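Side-chain contacts in pentalenene synthase (Streptomyces chartreusis NRRL 3882, PDB 6Q4S), which probably converts (2E,6E)-farnesyl diphosphate into the bicyclic sesquiterpenol 7-epi-alpha-eudesmol, using magnesium as cofactor: residues F77-Q82 against R148-H153; D89-I94 against E155-A160; I94-R99 against P113-P118; F73-L78 against T120-E125. All coordinates share one frame; numbering follows the deposited sequence.

Interaction 1: F77-Q82 against R148-H153; sequences FLFDDQ and RFLVAH
His153, whose backbone N donates to Phe149 O at 2.8 Å within helix 136-161, carries its imidazole across to Phe79 and Asp80. The residue it approaches, Asp80, opens the aspartate-rich DDXXD motif, a hallmark of the all-helical class I terpene synthase fold, and probably binds magnesium, as in a close relative. The contact thus illustrates how a ring-and-leucine contact can lie beside a probable metal-binding motif. CG of His153 stands anti to the backbone N (chi1 180°), which carries the ring out from its helix to reach Phe79. Phe79 takes the same anti torsion, and its CD2/CE2 side meets CD2 and NE2 of the imidazole. The planes are inclined at 45°, so neither a flat stack nor a T-shape results. CE2 of Phe79 reaches CD2 of His153 at 3.6 Å, and NE2 of the same imidazole lies 4.0 Å from that CE2. Leu150, one helical turn before His153, adds CD2 at 4.1 Å from Phe79 CE2. Phe79 also packs on Val97 and Ala98 of helix 90-103 and on Ile119. Arg177, a probable substrate ligand, has its side chain about 9 Å from that of His153. No hydrogen bond joins the two segments: the carboxylate of Asp80, its plane turned 61° from that of the imidazole, comes closest through OD2, 4.2 Å from CE1 of His153.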
loop_
_atom_site.group_PDB
_atom_site.type_symbol
_atom_site.label_atom_id
_atom_site.label_comp_id
_atom_site.label_asym_id
_atom_site.label_seq_id
_atom_site.Cartn_x
_atom_site.Cartn_y
_atom_site.Cartn_z
ATOM N N PHE A 77 -14.768 5.670 12.618
ATOM C CA PHE A 77 -16.155 6.001 12.877
ATOM C C PHE A 77 -16.408 7.489 13.060
ATOM O O PHE A 77 -17.491 7.972 12.783
ATOM C CB PHE A 77 -16.669 5.269 14.113
ATOM C CG PHE A 77 -16.936 3.804 13.891
ATOM C CD1 PHE A 77 -15.879 2.857 13.878
ATOM C CD2 PHE A 77 -18.247 3.347 13.723
ATOM C CE1 PHE A 77 -16.135 1.505 13.668
ATOM C CE2 PHE A 77 -18.508 1.976 13.515
ATOM C CZ PHE A 77 -17.451 1.056 13.506
ATOM N N LEU A 78 -15.422 8.212 13.560
ATOM C CA LEU A 78 -15.562 9.643 13.692
ATOM C C LEU A 78 -15.282 10.342 12.378
ATOM O O LEU A 78 -15.666 11.481 12.215
ATOM C CB LEU A 78 -14.645 10.194 14.751
ATOM C CG LEU A 78 -15.239 9.973 16.159
ATOM C CD1 LEU A 78 -14.227 10.243 17.243
ATOM C CD2 LEU A 78 -16.526 10.785 16.342
ATOM N N PHE A 79 -14.585 9.674 11.484
ATOM C CA PHE A 79 -14.109 10.296 10.244
ATOM C C PHE A 79 -15.172 11.160 9.527
ATOM O O PHE A 79 -14.984 12.407 9.541
ATOM C CB PHE A 79 -13.411 9.256 9.370
ATOM C CG PHE A 79 -12.917 9.769 8.054
ATOM C CD1 PHE A 79 -12.481 11.031 7.895
ATOM C CD2 PHE A 79 -12.825 8.904 6.996
ATOM C CE1 PHE A 79 -12.015 11.467 6.661
ATOM C CE2 PHE A 79 -12.364 9.333 5.759
ATOM C CZ PHE A 79 -11.981 10.638 5.598
ATOM N N ASP A 80 -16.284 10.611 8.991
ATOM C CA ASP A 80 -17.406 11.537 8.439
ATOM C C ASP A 80 -17.727 12.806 9.264
ATOM O O ASP A 80 -17.824 13.929 8.737
ATOM C CB ASP A 80 -18.749 10.830 8.147
ATOM C CG ASP A 80 -18.871 9.488 8.823
ATOM O OD1 ASP A 80 -18.919 9.461 10.086
ATOM O OD2 ASP A 80 -18.875 8.470 8.074
ATOM N N ASP A 81 -17.812 12.612 10.573
ATOM C CA ASP A 81 -18.242 13.664 11.511
ATOM C C ASP A 81 -17.167 14.757 11.775
ATOM O O ASP A 81 -17.406 15.685 12.527
ATOM C CB ASP A 81 -18.791 13.021 12.827
ATOM C CG ASP A 81 -19.876 11.916 12.556
ATOM O OD1 ASP A 81 -20.298 11.743 11.392
ATOM O OD2 ASP A 81 -20.295 11.208 13.488
ATOM N N GLN A 82 -16.009 14.694 11.130
ATOM C CA GLN A 82 -14.995 15.738 11.305
ATOM C C GLN A 82 -15.254 16.990 10.452
ATOM O O GLN A 82 -14.613 18.018 10.685
ATOM C CB GLN A 82 -13.602 15.161 11.006
ATOM C CG GLN A 82 -13.192 14.047 11.964
ATOM C CD GLN A 82 -13.026 14.563 13.400
ATOM O OE1 GLN A 82 -12.104 15.287 13.671
ATOM N NE2 GLN A 82 -13.920 14.195 14.288
ATOM N N ARG A 148 -7.051 0.396 0.490
ATOM C CA ARG A 148 -8.192 -0.068 -0.351
ATOM C C ARG A 148 -9.535 0.317 0.313
ATOM O O ARG A 148 -10.438 0.824 -0.342
ATOM C CB ARG A 148 -8.140 -1.580 -0.578
ATOM C CG ARG A 148 -6.987 -2.059 -1.444
ATOM C CD ARG A 148 -7.048 -3.544 -1.715
ATOM N NE ARG A 148 -5.780 -3.916 -2.443
ATOM C CZ ARG A 148 -4.746 -4.519 -1.917
ATOM N NH1 ARG A 148 -4.826 -4.986 -0.659
ATOM N NH2 ARG A 148 -3.640 -4.678 -2.649
ATOM N N PHE A 149 -9.605 0.174 1.640
ATOM C CA PHE A 149 -10.740 0.559 2.423
ATOM C C PHE A 149 -11.060 2.033 2.258
ATOM O O PHE A 149 -12.229 2.442 2.050
ATOM C CB PHE A 149 -10.547 0.187 3.931
ATOM C CG PHE A 149 -11.419 0.959 4.841
ATOM C CD1 PHE A 149 -12.791 0.773 4.803
ATOM C CD2 PHE A 149 -10.897 1.931 5.695
ATOM C CE1 PHE A 149 -13.622 1.460 5.679
ATOM C CE2 PHE A 149 -11.721 2.669 6.527
ATOM C CZ PHE A 149 -13.118 2.409 6.508
ATOM N N LEU A 150 -10.051 2.866 2.400
ATOM C CA LEU A 150 -10.315 4.260 2.381
ATOM C C LEU A 150 -10.694 4.800 0.979
ATOM O O LEU A 150 -11.503 5.728 0.894
ATOM C CB LEU A 150 -9.167 5.041 2.944
ATOM C CG LEU A 150 -9.059 5.035 4.505
ATOM C CD1 LEU A 150 -7.723 5.610 4.893
ATOM C CD2 LEU A 150 -10.171 5.861 5.168
ATOM N N VAL A 151 -10.091 4.227 -0.064
ATOM C CA VAL A 151 -10.465 4.554 -1.422
ATOM C C VAL A 151 -11.965 4.245 -1.651
ATOM O O VAL A 151 -12.717 5.085 -2.162
ATOM C CB VAL A 151 -9.609 3.809 -2.444
ATOM C CG1 VAL A 151 -10.199 4.001 -3.873
ATOM C CG2 VAL A 151 -8.139 4.323 -2.410
ATOM N N ALA A 152 -12.365 3.046 -1.255
ATOM C CA ALA A 152 -13.715 2.597 -1.358
ATOM C C ALA A 152 -14.636 3.501 -0.539
ATOM O O ALA A 152 -15.746 3.822 -1.003
ATOM C CB ALA A 152 -13.817 1.181 -0.923
ATOM N N HIS A 153 -14.199 3.905 0.655
ATOM C CA HIS A 153 -14.977 4.876 1.423
ATOM C C HIS A 153 -15.197 6.171 0.643
ATOM O O HIS A 153 -16.296 6.716 0.671
ATOM C CB HIS A 153 -14.331 5.256 2.748
ATOM C CG HIS A 153 -15.128 6.257 3.546
ATOM N ND1 HIS A 153 -16.378 5.978 4.056
ATOM C CD2 HIS A 153 -14.873 7.545 3.884
ATOM C CE1 HIS A 153 -16.850 7.027 4.695
ATOM N NE2 HIS A 153 -15.941 7.979 4.648
#

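Interaction 2: D89-I94 against E155-A160; sequences DRADRI and EEVDLA
Ile94, which packs against Val157 across the contact, also covers a flat group of its own helix: its CD1 sits over the centre of one face of the Arg90 guanidinium, 3.7 Å above the plane. NH2 of Arg90 makes a weak hydrogen bond to Asp80 O. The other flat group, the carboxylate of Asp158, brings OD1 to 3.6 Å from CB of Ala91. That oxygen has its main partner elsewhere, in a salt bridge to NH2 of Arg114 of the second subunit, and the same NH2 also pairs with OD1 of Asp92. The shared guanidinium would be expected to ease the proximity of Asp92 OD1 and Asp158 OD1, 5.3 Å apart. A water donates to Ala91 O at 2.8 Å and could also make a weak bond to OD1 of Asp158, though it has more acceptors in reach than protons. Between these polar groups and the deeper Ile94 stands Val157. Its CG1, set anti to the backbone N (chi1 168°), meets CB of Ala91 at 3.8 Å and also CD1 of Ile94 at 4.0 Å. Its CG2 packs against CG2 of Ile94 at 4.0 Å. Small and branched side chains thus fit the two backbones together without any direct hydrogen bond between them. The segment axes run antiparallel at 175°, and the case is a plain example of helix pairing in the all-helical terpene synthase fold, here with a polar margin given over to the dimer interface.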
loop_
_atom_site.group_PDB
_atom_site.type_symbol
_atom_site.label_atom_id
_atom_site.label_comp_id
_atom_site.label_asym_id
_atom_site.label_seq_id
_atom_site.Cartn_x
_atom_site.Cartn_y
_atom_site.Cartn_z
ATOM N N ASP A 89 -18.382 21.552 -1.033
ATOM C CA ASP A 89 -17.327 20.627 -1.492
ATOM C C ASP A 89 -16.914 19.608 -0.400
ATOM O O ASP A 89 -15.732 19.247 -0.288
ATOM C CB ASP A 89 -16.106 21.462 -1.905
ATOM C CG ASP A 89 -15.529 22.274 -0.733
ATOM O OD1 ASP A 89 -16.307 22.707 0.169
ATOM O OD2 ASP A 89 -14.299 22.447 -0.704
ATOM N N ARG A 90 -17.890 19.176 0.399
ATOM C CA ARG A 90 -17.682 18.224 1.480
ATOM C C ARG A 90 -16.883 16.990 0.954
ATOM O O ARG A 90 -15.845 16.635 1.508
ATOM C CB ARG A 90 -19.042 17.767 2.048
ATOM C CG ARG A 90 -18.957 17.175 3.441
ATOM C CD ARG A 90 -20.093 16.208 3.798
ATOM N NE ARG A 90 -19.739 15.541 5.061
ATOM C CZ ARG A 90 -20.106 14.319 5.472
ATOM N NH1 ARG A 90 -20.918 13.543 4.748
ATOM N NH2 ARG A 90 -19.636 13.874 6.649
ATOM N N ALA A 91 -17.401 16.384 -0.118
ATOM C CA ALA A 91 -16.857 15.179 -0.722
ATOM C C ALA A 91 -15.366 15.331 -1.158
ATOM O O ALA A 91 -14.571 14.429 -0.890
ATOM C CB ALA A 91 -17.742 14.690 -1.851
ATOM N N ASP A 92 -14.975 16.501 -1.667
ATOM C CA ASP A 92 -13.570 16.834 -1.959
ATOM C C ASP A 92 -12.687 16.968 -0.708
ATOM O O ASP A 92 -11.542 16.529 -0.711
ATOM C CB ASP A 92 -13.408 18.137 -2.756
ATOM C CG ASP A 92 -13.930 18.062 -4.187
ATOM O OD1 ASP A 92 -14.243 16.963 -4.731
ATOM O OD2 ASP A 92 -14.006 19.159 -4.790
ATOM N N ARG A 93 -13.190 17.595 0.341
ATOM C CA ARG A 93 -12.435 17.650 1.582
ATOM C C ARG A 93 -12.257 16.240 2.184
ATOM O O ARG A 93 -11.181 15.928 2.619
ATOM C CB ARG A 93 -13.072 18.613 2.585
ATOM C CG ARG A 93 -12.265 18.797 3.863
ATOM C CD ARG A 93 -10.816 19.218 3.634
ATOM N NE ARG A 93 -10.143 19.454 4.901
ATOM C CZ ARG A 93 -8.904 19.905 5.027
ATOM N NH1 ARG A 93 -8.163 20.131 3.954
ATOM N NH2 ARG A 93 -8.384 20.105 6.242
ATOM N N ILE A 94 -13.276 15.409 2.160
ATOM C CA ILE A 94 -13.176 14.020 2.618
ATOM C C ILE A 94 -12.073 13.236 1.842
ATOM O O ILE A 94 -11.218 12.611 2.459
ATOM C CB ILE A 94 -14.544 13.356 2.605
ATOM C CG1 ILE A 94 -15.382 13.903 3.799
ATOM C CG2 ILE A 94 -14.486 11.816 2.675
ATOM C CD1 ILE A 94 -16.831 13.490 3.705
ATOM N N GLU A 155 -15.232 6.481 -2.638
ATOM C CA GLU A 155 -16.227 6.149 -3.681
ATOM C C GLU A 155 -17.694 6.177 -3.142
ATOM O O GLU A 155 -18.637 6.588 -3.848
ATOM C CB GLU A 155 -15.960 4.818 -4.356
ATOM C CG GLU A 155 -14.666 4.845 -5.179
ATOM C CD GLU A 155 -14.328 3.510 -5.728
ATOM O OE1 GLU A 155 -15.189 2.622 -5.764
ATOM O OE2 GLU A 155 -13.183 3.350 -6.182
ATOM N N GLU A 156 -17.886 5.730 -1.907
ATOM C CA GLU A 156 -19.223 5.743 -1.267
ATOM C C GLU A 156 -19.716 7.155 -1.006
ATOM O O GLU A 156 -20.860 7.492 -1.330
ATOM C CB GLU A 156 -19.142 4.967 0.052
ATOM C CG GLU A 156 -20.393 4.750 0.872
ATOM C CD GLU A 156 -20.077 3.782 2.040
ATOM O OE1 GLU A 156 -19.207 4.090 2.920
ATOM O OE2 GLU A 156 -20.574 2.669 1.985
ATOM N N VAL A 157 -18.841 7.977 -0.470
ATOM C CA VAL A 157 -19.079 9.381 -0.270
ATOM C C VAL A 157 -19.437 10.139 -1.566
ATOM O O VAL A 157 -20.355 11.069 -1.547
ATOM C CB VAL A 157 -17.878 10.046 0.411
ATOM C CG1 VAL A 157 -17.978 11.552 0.357
ATOM C CG2 VAL A 157 -17.735 9.586 1.899
ATOM N N ASP A 158 -18.704 9.835 -2.658
ATOM C CA ASP A 158 -18.985 10.503 -3.944
ATOM C C ASP A 158 -20.323 10.010 -4.503
ATOM O O ASP A 158 -21.056 10.802 -5.067
ATOM C CB ASP A 158 -17.867 10.308 -4.998
ATOM C CG ASP A 158 -16.591 11.086 -4.684
ATOM O OD1 ASP A 158 -16.651 12.247 -4.186
ATOM O OD2 ASP A 158 -15.486 10.525 -4.963
ATOM N N LEU A 159 -20.612 8.721 -4.369
ATOM C CA LEU A 159 -21.881 8.126 -4.819
ATOM C C LEU A 159 -23.070 8.833 -4.220
ATOM O O LEU A 159 -24.077 9.045 -4.906
ATOM C CB LEU A 159 -22.042 6.662 -4.485
ATOM C CG LEU A 159 -21.744 5.558 -5.498
ATOM C CD1 LEU A 159 -22.057 4.211 -4.863
ATOM C CD2 LEU A 159 -22.578 5.703 -6.756
ATOM N N ALA A 160 -22.947 9.194 -2.947
ATOM C CA ALA A 160 -24.007 9.863 -2.233
ATOM C C ALA A 160 -24.084 11.309 -2.618
ATOM O O ALA A 160 -25.162 11.758 -2.907
ATOM C CB ALA A 160 -23.823 9.712 -0.735
HETATM O O HOH W 1 -14.863 11.711 -1.463
#

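Interaction 3: I94-R99 against P113-P118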
loop_
_atom_site.group_PDB
_atom_site.type_symbol
_atom_site.label_atom_id
_atom_site.label_comp_id
_atom_site.label_asym_id
_atom_site.label_seq_id
_atom_site.Cartn_x
_atom_site.Cartn_y
_atom_site.Cartn_z
ATOM N N ILE A 94 -13.276 15.409 2.160
ATOM C CA ILE A 94 -13.176 14.020 2.618
ATOM C C ILE A 94 -12.073 13.236 1.842
ATOM O O ILE A 94 -11.218 12.611 2.459
ATOM C CB ILE A 94 -14.544 13.356 2.605
ATOM C CG1 ILE A 94 -15.382 13.903 3.799
ATOM C CG2 ILE A 94 -14.486 11.816 2.675
ATOM C CD1 ILE A 94 -16.831 13.490 3.705
ATOM N N ALA A 95 -12.045 13.361 0.513
ATOM C CA ALA A 95 -11.055 12.675 -0.285
ATOM C C ALA A 95 -9.709 13.108 0.066
ATOM O O ALA A 95 -8.791 12.289 0.082
ATOM C CB ALA A 95 -11.271 12.917 -1.792
ATOM N N GLU A 96 -9.547 14.417 0.269
ATOM C CA GLU A 96 -8.298 14.993 0.672
ATOM C C GLU A 96 -7.755 14.435 2.015
ATOM O O GLU A 96 -6.558 14.098 2.140
ATOM C CB GLU A 96 -8.380 16.531 0.674
ATOM C CG GLU A 96 -7.126 17.239 1.101
ATOM C CD GLU A 96 -7.139 18.797 1.020
ATOM O OE1 GLU A 96 -8.233 19.464 1.053
ATOM O OE2 GLU A 96 -5.994 19.337 0.957
ATOM N N VAL A 97 -8.648 14.322 3.001
ATOM C CA VAL A 97 -8.254 13.843 4.299
ATOM C C VAL A 97 -8.020 12.347 4.261
ATOM O O VAL A 97 -7.021 11.895 4.816
ATOM C CB VAL A 97 -9.307 14.244 5.381
ATOM C CG1 VAL A 97 -8.961 13.572 6.701
ATOM C CG2 VAL A 97 -9.311 15.769 5.500
ATOM N N ALA A 98 -8.866 11.616 3.537
ATOM C CA ALA A 98 -8.700 10.182 3.408
ATOM C C ALA A 98 -7.362 9.828 2.825
ATOM O O ALA A 98 -6.713 8.870 3.279
ATOM C CB ALA A 98 -9.766 9.535 2.554
ATOM N N ARG A 99 -6.949 10.571 1.808
ATOM C CA ARG A 99 -5.629 10.324 1.173
ATOM C C ARG A 99 -4.465 10.597 2.083
ATOM O O ARG A 99 -3.446 9.942 1.948
ATOM C CB ARG A 99 -5.501 11.135 -0.125
ATOM C CG ARG A 99 -6.454 10.550 -1.149
ATOM C CD ARG A 99 -6.497 11.228 -2.500
ATOM N NE ARG A 99 -7.441 10.522 -3.386
ATOM C CZ ARG A 99 -7.468 10.664 -4.719
ATOM N NH1 ARG A 99 -6.621 11.498 -5.323
ATOM N NH2 ARG A 99 -8.326 9.974 -5.431
ATOM N N PRO A 113 1.825 14.763 9.275
ATOM C CA PRO A 113 0.988 14.784 8.097
ATOM C C PRO A 113 1.033 16.112 7.376
ATOM O O PRO A 113 1.125 17.147 8.000
ATOM C CB PRO A 113 -0.397 14.580 8.657
ATOM C CG PRO A 113 -0.329 15.166 10.021
ATOM C CD PRO A 113 1.022 14.765 10.513
ATOM N N ARG A 114 0.838 16.086 6.065
ATOM C CA ARG A 114 0.869 17.295 5.262
ATOM C C ARG A 114 -0.413 18.107 5.422
ATOM O O ARG A 114 -0.370 19.292 5.545
ATOM C CB ARG A 114 1.093 16.885 3.778
ATOM C CG ARG A 114 1.553 17.995 2.851
ATOM C CD ARG A 114 1.927 17.501 1.421
ATOM N NE ARG A 114 2.541 18.586 0.616
ATOM C CZ ARG A 114 1.907 19.663 0.145
ATOM N NH1 ARG A 114 0.596 19.808 0.270
ATOM N NH2 ARG A 114 2.597 20.616 -0.518
ATOM N N VAL A 115 -1.547 17.448 5.315
ATOM C CA VAL A 115 -2.877 17.942 5.715
ATOM C C VAL A 115 -3.003 17.702 7.262
ATOM O O VAL A 115 -3.116 16.562 7.689
ATOM C CB VAL A 115 -3.935 17.134 4.947
ATOM C CG1 VAL A 115 -5.373 17.497 5.309
ATOM C CG2 VAL A 115 -3.751 17.335 3.450
ATOM N N ALA A 116 -2.893 18.762 8.059
ATOM C CA ALA A 116 -2.978 18.704 9.544
ATOM C C ALA A 116 -4.383 19.059 10.010
ATOM O O ALA A 116 -4.856 20.179 9.829
ATOM C CB ALA A 116 -1.983 19.675 10.175
ATOM N N CYS A 117 -5.097 18.080 10.523
ATOM C CA CYS A 117 -6.372 18.340 11.150
ATOM C C CYS A 117 -6.437 17.335 12.279
ATOM O O CYS A 117 -5.556 16.489 12.371
ATOM C CB CYS A 117 -7.505 18.276 10.127
ATOM S SG CYS A 117 -7.879 16.672 9.408
ATOM N N PRO A 118 -7.434 17.437 13.169
ATOM C CA PRO A 118 -7.402 16.527 14.310
ATOM C C PRO A 118 -7.286 15.043 13.915
ATOM O O PRO A 118 -6.466 14.313 14.487
ATOM C CB PRO A 118 -8.755 16.816 15.008
ATOM C CG PRO A 118 -9.018 18.246 14.687
ATOM C CD PRO A 118 -8.502 18.447 13.289
#
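With chi1 at 177°, Val115 spreads its two methyls toward different residues of helix 90-103: CG1 faces Val97 and CG2 faces Glu96. Glu96 answers with an extended chain (chi1 179°, chi2 176°), which carries its carboxylate obliquely across the valine. OE2 comes within 3.9 Å of Val115 CG2, and CG of the same glutamate lies 4.1 Å from that methyl, so the acid touches the valine with its aliphatic shaft as well as its end. The polar business of this carboxylate is elsewhere, in a salt bridge from OE1 to NH1 of Arg93. Val97 is buried and holds the inner side of the contact. Its CG2 stands 4.3 Å from CG1 of Val115, and both Val97 methyls lie 4.3 Å from SG of Cys117; all are loose van der Waals distances. No hydrogen bond runs between the two segments, yet the 113-118 chain is tied down nearby, since Val115 N bonds OE2 of Glu100 and Val115 O probably bonds OG1 of Thr120. Cys117 occupies the N-cap position of helix 118-131, and OG1 of Thr120, in the first turn of that helix, accepts from its backbone NH. The example is one of a loop returning along its preceding helix, apolar side chains inward, before the next helix of the terpene synthase bundle begins.

Interaction 4: F73-L78 against T120-E125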
loop_
_atom_site.group_PDB
_atom_site.type_symbol
_atom_site.label_atom_id
_atom_site.label_comp_id
_atom_site.label_asym_id
_atom_site.label_seq_id
_atom_site.Cartn_x
_atom_site.Cartn_y
_atom_site.Cartn_z
ATOM N N PHE A 73 -10.014 2.442 16.358
ATOM C CA PHE A 73 -11.422 2.243 16.143
ATOM C C PHE A 73 -12.188 3.558 16.024
ATOM O O PHE A 73 -13.027 3.683 15.167
ATOM C CB PHE A 73 -12.052 1.464 17.295
ATOM C CG PHE A 73 -12.582 0.135 16.936
ATOM C CD1 PHE A 73 -13.902 -0.012 16.608
ATOM C CD2 PHE A 73 -11.798 -1.002 17.041
ATOM C CE1 PHE A 73 -14.423 -1.253 16.317
ATOM C CE2 PHE A 73 -12.327 -2.272 16.804
ATOM C CZ PHE A 73 -13.619 -2.389 16.419
ATOM N N SER A 74 -11.950 4.506 16.921
ATOM C CA SER A 74 -12.679 5.710 16.887
ATOM C C SER A 74 -12.444 6.539 15.600
ATOM O O SER A 74 -13.346 7.303 15.231
ATOM C CB SER A 74 -12.419 6.602 18.131
ATOM O OG SER A 74 -11.131 7.179 18.133
ATOM N N LEU A 75 -11.245 6.421 14.993
ATOM C CA LEU A 75 -10.824 7.278 13.862
ATOM C C LEU A 75 -11.729 7.063 12.695
ATOM O O LEU A 75 -12.272 8.011 12.162
ATOM C CB LEU A 75 -9.355 7.041 13.415
ATOM C CG LEU A 75 -8.420 7.494 14.498
ATOM C CD1 LEU A 75 -6.967 7.268 14.170
ATOM C CD2 LEU A 75 -8.685 8.928 14.864
ATOM N N ALA A 76 -11.907 5.816 12.336
ATOM C CA ALA A 76 -12.756 5.472 11.244
ATOM C C ALA A 76 -14.200 5.924 11.452
ATOM O O ALA A 76 -14.812 6.434 10.543
ATOM C CB ALA A 76 -12.711 3.985 11.040
ATOM N N PHE A 77 -14.768 5.670 12.618
ATOM C CA PHE A 77 -16.155 6.001 12.877
ATOM C C PHE A 77 -16.408 7.489 13.060
ATOM O O PHE A 77 -17.491 7.972 12.783
ATOM C CB PHE A 77 -16.669 5.269 14.113
ATOM C CG PHE A 77 -16.936 3.804 13.891
ATOM C CD1 PHE A 77 -15.879 2.857 13.878
ATOM C CD2 PHE A 77 -18.247 3.347 13.723
ATOM C CE1 PHE A 77 -16.135 1.505 13.668
ATOM C CE2 PHE A 77 -18.508 1.976 13.515
ATOM C CZ PHE A 77 -17.451 1.056 13.506
ATOM N N LEU A 78 -15.422 8.212 13.560
ATOM C CA LEU A 78 -15.562 9.643 13.692
ATOM C C LEU A 78 -15.282 10.342 12.378
ATOM O O LEU A 78 -15.666 11.481 12.215
ATOM C CB LEU A 78 -14.645 10.194 14.751
ATOM C CG LEU A 78 -15.239 9.973 16.159
ATOM C CD1 LEU A 78 -14.227 10.243 17.243
ATOM C CD2 LEU A 78 -16.526 10.785 16.342
ATOM N N THR A 120 -5.971 13.584 11.246
ATOM C CA THR A 120 -4.719 13.152 10.585
ATOM C C THR A 120 -3.610 13.127 11.600
ATOM O O THR A 120 -2.771 12.245 11.585
ATOM C CB THR A 120 -4.362 13.993 9.350
ATOM O OG1 THR A 120 -4.169 15.399 9.655
ATOM C CG2 THR A 120 -5.452 13.858 8.319
ATOM N N LEU A 121 -3.640 14.083 12.524
ATOM C CA LEU A 121 -2.694 14.068 13.640
ATOM C C LEU A 121 -2.900 12.891 14.554
ATOM O O LEU A 121 -1.925 12.291 14.986
ATOM C CB LEU A 121 -2.797 15.387 14.435
ATOM C CG LEU A 121 -2.376 16.620 13.593
ATOM C CD1 LEU A 121 -3.006 17.884 14.196
ATOM C CD2 LEU A 121 -0.863 16.763 13.466
ATOM N N ALA A 122 -4.152 12.560 14.840
ATOM C CA ALA A 122 -4.497 11.404 15.645
ATOM C C ALA A 122 -4.000 10.160 14.991
ATOM O O ALA A 122 -3.374 9.315 15.641
ATOM C CB ALA A 122 -5.979 11.320 15.897
ATOM N N TRP A 123 -4.270 10.019 13.695
ATOM C CA TRP A 123 -3.775 8.844 12.988
ATOM C C TRP A 123 -2.272 8.790 12.898
ATOM O O TRP A 123 -1.702 7.721 13.066
ATOM C CB TRP A 123 -4.449 8.729 11.606
ATOM C CG TRP A 123 -4.042 7.577 10.754
ATOM C CD1 TRP A 123 -3.645 7.683 9.446
ATOM C CD2 TRP A 123 -3.980 6.160 11.072
ATOM N NE1 TRP A 123 -3.386 6.439 8.932
ATOM C CE2 TRP A 123 -3.566 5.492 9.903
ATOM C CE3 TRP A 123 -4.243 5.402 12.207
ATOM C CZ2 TRP A 123 -3.375 4.091 9.839
ATOM C CZ3 TRP A 123 -4.059 4.006 12.146
ATOM C CH2 TRP A 123 -3.605 3.369 10.971
ATOM N N ALA A 124 -1.584 9.892 12.642
ATOM C CA ALA A 124 -0.125 9.782 12.657
ATOM C C ALA A 124 0.394 9.206 13.978
ATOM O O ALA A 124 1.383 8.412 13.997
ATOM C CB ALA A 124 0.541 11.096 12.355
ATOM N N GLU A 125 -0.274 9.561 15.080
ATOM C CA GLU A 125 0.096 9.025 16.404
ATOM C C GLU A 125 -0.179 7.552 16.518
ATOM O O GLU A 125 0.720 6.831 16.856
ATOM C CB GLU A 125 -0.612 9.777 17.562
ATOM C CG GLU A 125 -0.219 9.200 18.937
ATOM C CD GLU A 125 -1.123 9.673 20.076
ATOM O OE1 GLU A 125 -0.988 10.870 20.404
ATOM O OE2 GLU A 125 -1.944 8.852 20.593
#
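Leu75 and Trp123 meet at about a right angle, the forked end of the leucine pushing in beside the root of the indole. One branch serves each partner. CD1 settles into the corner where the tryptophan side chain leaves its helix, 3.8 Å from Trp123 CA and 3.8 Å from Trp123 CE3. CD2 takes the other direction and rests directly on the methyl of the alanine, 3.8 Å from Ala122 CB. Such a fork is a compact way for a single leucine to grip two consecutive residues of a neighbouring helix. The indole, with CG anti to the backbone N (chi1 180°), meets the CD1 methyl obliquely and presents CE3 of its six-membered ring. Its polar end is satisfied away from the leucine, NE1 bonding to Leu101 O of helix 90-103, which limits the rotation of the ring. All three touching residues are buried. Trp123 also meets the rings of Trp72 and Trp146, its plane turned about 20° and 35° from theirs. The contact therefore joins helix 63-79 to helix 118-131, with helix 19-32 reaching Ala122 through Trp29, helix 90-103 holding the indole nitrogen, and helix 136-161 supplying Trp146.

All four contacts belong to the metal-binding region of the terpene synthase and involve four successive helices, 63-79, 90-103, 118-131 and 136-161, with, in interaction 3, the loop leading into 118-131. Interactions 1 and 4 share helix 63-79, their centres 10 Å apart; interactions 1 and 2 share helix 136-161, and interactions 2 and 3 share helix 90-103 and Ile94. Phe79 of interaction 1 touches Val97 of interaction 3, whereas interactions 2 and 4, 18 Å apart by centres, do not meet. Interaction 3 is the most local in sequence, and the other three span it. Interactions 1 to 3 adjoin the second subunit, so one helical cluster both backs the probable magnesium-binding motif and contributes to the dimer.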